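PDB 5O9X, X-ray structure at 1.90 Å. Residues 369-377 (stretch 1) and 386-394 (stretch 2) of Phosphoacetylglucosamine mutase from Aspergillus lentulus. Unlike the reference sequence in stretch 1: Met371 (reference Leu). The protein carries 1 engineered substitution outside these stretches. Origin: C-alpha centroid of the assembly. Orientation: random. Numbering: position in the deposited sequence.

Stretch 1 (369-377) AAMRFDVGV
Stretch 2 386-394: TITFSENAL

Two antiparallel strands, 375-377 and 386-389, hold the stretches together. Their axes approach to 4.7 Å, with 165° between their N-to-C directions. Stretch 1 enters from a helix that includes Ala369 and Ala370. A type I turn from Ala370 to Phe373 follows, in which Phe373 N donates to Ala370 O at 3.2 Å. Phe373 (phi/psi -110/159) and Asp374 (-64/-49) then lead into the strand. Stretch 2 runs from its strand through Ser390 (-63/164) into a helix starting at Glu391.

The register pairs Val375 with Phe389, Gly376 with Thr388 and Val377 with Ile387. Val375 CA lies 4.7 Å from Phe389 CA, Gly376 CA 5.1 Å from Thr388 CA, and Val377 CA 4.4 Å from Ile387 CA. The strand residues are extended, for example Val375 at -119/114, Val377 at -92/123 and Ile387 at -137/129; Thr386, at -165/-168, is the most stretched.

Backbone hydrogen bonds carry the pairing. Gly376 N donates to Thr388 O at 2.8 Å, and Thr388 N returns a bond to Gly376 O at 2.9 Å. Ser390 N donates to Asp374 O at 2.8 Å, nearly linear at 175°, which extends the ladder past the strand. The same acceptors receive CA-H...O contacts: Phe389 CA to Asp374 O at 3.4 Å, Val375 CA to Thr388 O at 3.4 Å, and Ile387 CA to Gly376 O at 3.3 Å.

Val375, Val377, Ile387 and Phe389 share one face of the sheet, and all are buried. Both valines are t; Ile387 and Phe389 have chi1 m. Val375 CG1 lies 3.7 Å from Ile387 CG2, and Val377 CG2 lies 3.9 Å from the same Ile387 CG2. Val375 CG2 meets Phe389 CD1 at 3.9 Å, approaching the ring obliquely. Branched and aromatic groups suit this apolar layer.

Thr388 points to the other face, with chi1 t. It has the largest area covered by the opposite stretch, 85 Å² of the 468 Å² buried in total. Its CG2 packs 3.7 Å from Ala370 CB, and its OG1 lies 3.6 Å from Met371 CE. Met371 differs from the reference sequence; its CB points away, but its end comes nearer (chi1 m, chi2 -96°, chi3 p). Glycine suits position 376 because an ideal CB on Gly376 would lie 2.4 Å from Ala370 O, a clash.

At the helix start, Ser390 is the N-cap. With chi1 p, its OG accepts from Ala393 N at 3.0 Å. Ala393 points toward stretch 1, and its small CB fits 3.3 Å from Asp374 O and 4.0 Å from Asp374 CB.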

# COMPACT_ATOMS: atom_id res chain seq x y z
N ALA A 369 -6.73 -12.28 2.99
CA ALA A 369 -6.26 -13.43 3.78
C ALA A 369 -6.18 -13.12 5.26
O ALA A 369 -6.32 -14.03 6.12
CB ALA A 369 -4.87 -13.91 3.29
N ALA A 370 -5.89 -11.85 5.57
CA ALA A 370 -5.72 -11.40 6.94
C ALA A 370 -7.07 -11.43 7.69
O ALA A 370 -7.05 -11.55 8.91
CB ALA A 370 -5.14 -10.01 6.98
N MET A 371 -8.20 -11.36 6.96
CA MET A 371 -9.56 -11.50 7.59
C MET A 371 -9.75 -12.83 8.29
O MET A 371 -10.67 -12.99 9.08
CB MET A 371 -10.74 -11.32 6.61
CG MET A 371 -10.68 -10.18 5.61
SD MET A 371 -11.54 -8.64 6.02
CE MET A 371 -10.42 -7.90 7.23
N ARG A 372 -8.89 -13.80 8.04
CA ARG A 372 -9.09 -15.12 8.65
C ARG A 372 -8.60 -15.21 10.12
O ARG A 372 -8.84 -16.22 10.78
CB ARG A 372 -8.51 -16.21 7.75
CG ARG A 372 -9.17 -16.12 6.36
CD ARG A 372 -9.02 -17.31 5.42
NE ARG A 372 -9.02 -18.62 6.08
CZ ARG A 372 -8.74 -19.78 5.46
NH1 ARG A 372 -8.46 -19.80 4.15
NH2 ARG A 372 -8.74 -20.93 6.13
N PHE A 373 -7.92 -14.16 10.60
CA PHE A 373 -7.32 -14.14 11.94
C PHE A 373 -8.09 -13.16 12.82
O PHE A 373 -8.76 -12.27 12.28
CB PHE A 373 -5.83 -13.71 11.81
CG PHE A 373 -5.05 -14.68 10.98
CD1 PHE A 373 -4.79 -15.94 11.46
CD2 PHE A 373 -4.58 -14.33 9.69
CE1 PHE A 373 -4.09 -16.89 10.68
CE2 PHE A 373 -3.87 -15.27 8.91
CZ PHE A 373 -3.62 -16.54 9.40
N ASP A 374 -7.98 -13.31 14.15
CA ASP A 374 -8.47 -12.29 15.11
C ASP A 374 -7.65 -11.02 14.88
O ASP A 374 -8.18 -9.92 14.75
CB ASP A 374 -8.26 -12.77 16.60
CG ASP A 374 -9.02 -14.12 16.96
OD1 ASP A 374 -10.15 -14.32 16.50
OD2 ASP A 374 -8.46 -14.96 17.73
N VAL A 375 -6.32 -11.19 14.84
CA VAL A 375 -5.39 -10.05 14.54
C VAL A 375 -4.62 -10.46 13.23
O VAL A 375 -3.87 -11.43 13.25
CB VAL A 375 -4.40 -9.86 15.72
CG1 VAL A 375 -3.46 -8.72 15.44
CG2 VAL A 375 -5.18 -9.62 17.07
N GLY A 376 -4.82 -9.77 12.12
CA GLY A 376 -4.14 -10.24 10.90
C GLY A 376 -3.04 -9.19 10.58
O GLY A 376 -3.34 -8.01 10.21
N VAL A 377 -1.78 -9.57 10.74
CA VAL A 377 -0.71 -8.59 10.50
C VAL A 377 -0.37 -8.83 9.02
O VAL A 377 -0.05 -9.97 8.63
CB VAL A 377 0.51 -8.87 11.36
CG1 VAL A 377 1.67 -7.91 11.00
CG2 VAL A 377 0.12 -8.70 12.83
N THR A 386 -0.40 -3.18 7.09
CA THR A 386 -1.17 -2.73 8.22
C THR A 386 -1.50 -3.93 9.12
O THR A 386 -0.94 -5.03 8.96
CB THR A 386 -2.42 -1.85 7.83
OG1 THR A 386 -2.82 -1.17 9.02
CG2 THR A 386 -3.54 -2.64 7.30
N ILE A 387 -2.40 -3.71 10.07
CA ILE A 387 -2.83 -4.80 10.95
C ILE A 387 -4.31 -4.63 11.03
O ILE A 387 -4.82 -3.54 11.28
CB ILE A 387 -2.21 -4.73 12.36
CG1 ILE A 387 -0.70 -4.86 12.28
CG2 ILE A 387 -2.66 -5.98 13.15
CD1 ILE A 387 0.03 -3.80 13.03
N THR A 388 -5.00 -5.72 10.80
CA THR A 388 -6.46 -5.69 10.86
C THR A 388 -6.92 -6.45 12.14
O THR A 388 -6.33 -7.44 12.53
CB THR A 388 -7.04 -6.21 9.53
OG1 THR A 388 -8.44 -6.12 9.61
CG2 THR A 388 -6.70 -7.62 9.34
N PHE A 389 -7.93 -5.92 12.81
CA PHE A 389 -8.50 -6.56 14.04
C PHE A 389 -9.92 -6.92 13.70
O PHE A 389 -10.68 -6.07 13.25
CB PHE A 389 -8.49 -5.57 15.19
CG PHE A 389 -7.10 -5.20 15.64
CD1 PHE A 389 -6.47 -5.95 16.65
CD2 PHE A 389 -6.42 -4.14 15.03
CE1 PHE A 389 -5.18 -5.63 17.08
CE2 PHE A 389 -5.11 -3.82 15.43
CZ PHE A 389 -4.51 -4.56 16.46
N SER A 390 -10.23 -8.18 13.85
CA SER A 390 -11.63 -8.67 13.60
C SER A 390 -12.67 -8.06 14.55
O SER A 390 -12.31 -7.49 15.61
CB SER A 390 -11.71 -10.17 13.75
OG SER A 390 -11.64 -10.60 15.12
N GLU A 391 -13.95 -8.18 14.19
CA GLU A 391 -15.01 -7.77 15.12
C GLU A 391 -14.89 -8.36 16.57
O GLU A 391 -14.92 -7.60 17.56
CB GLU A 391 -16.39 -7.97 14.47
CG GLU A 391 -16.73 -6.92 13.41
CD GLU A 391 -16.32 -5.48 13.78
OE1 GLU A 391 -16.81 -4.96 14.82
OE2 GLU A 391 -15.50 -4.85 13.05
N ASN A 392 -14.69 -9.66 16.66
CA ASN A 392 -14.49 -10.37 17.90
C ASN A 392 -13.26 -9.91 18.65
O ASN A 392 -13.28 -9.81 19.87
CB ASN A 392 -14.48 -11.87 17.65
CG ASN A 392 -15.90 -12.41 17.37
OD1 ASN A 392 -16.91 -11.70 17.56
ND2 ASN A 392 -15.99 -13.66 16.93
N ALA A 393 -12.18 -9.60 17.92
CA ALA A 393 -10.94 -9.13 18.58
C ALA A 393 -11.18 -7.76 19.19
O ALA A 393 -10.76 -7.46 20.39
CB ALA A 393 -9.76 -9.14 17.55
N LEU A 394 -11.87 -6.90 18.45
CA LEU A 394 -12.09 -5.54 18.94
C LEU A 394 -12.96 -5.55 20.19
O LEU A 394 -12.72 -4.74 21.11
CB LEU A 394 -12.69 -4.63 17.89
CG LEU A 394 -11.78 -4.27 16.73
CD1 LEU A 394 -12.59 -3.52 15.65
CD2 LEU A 394 -10.58 -3.42 17.23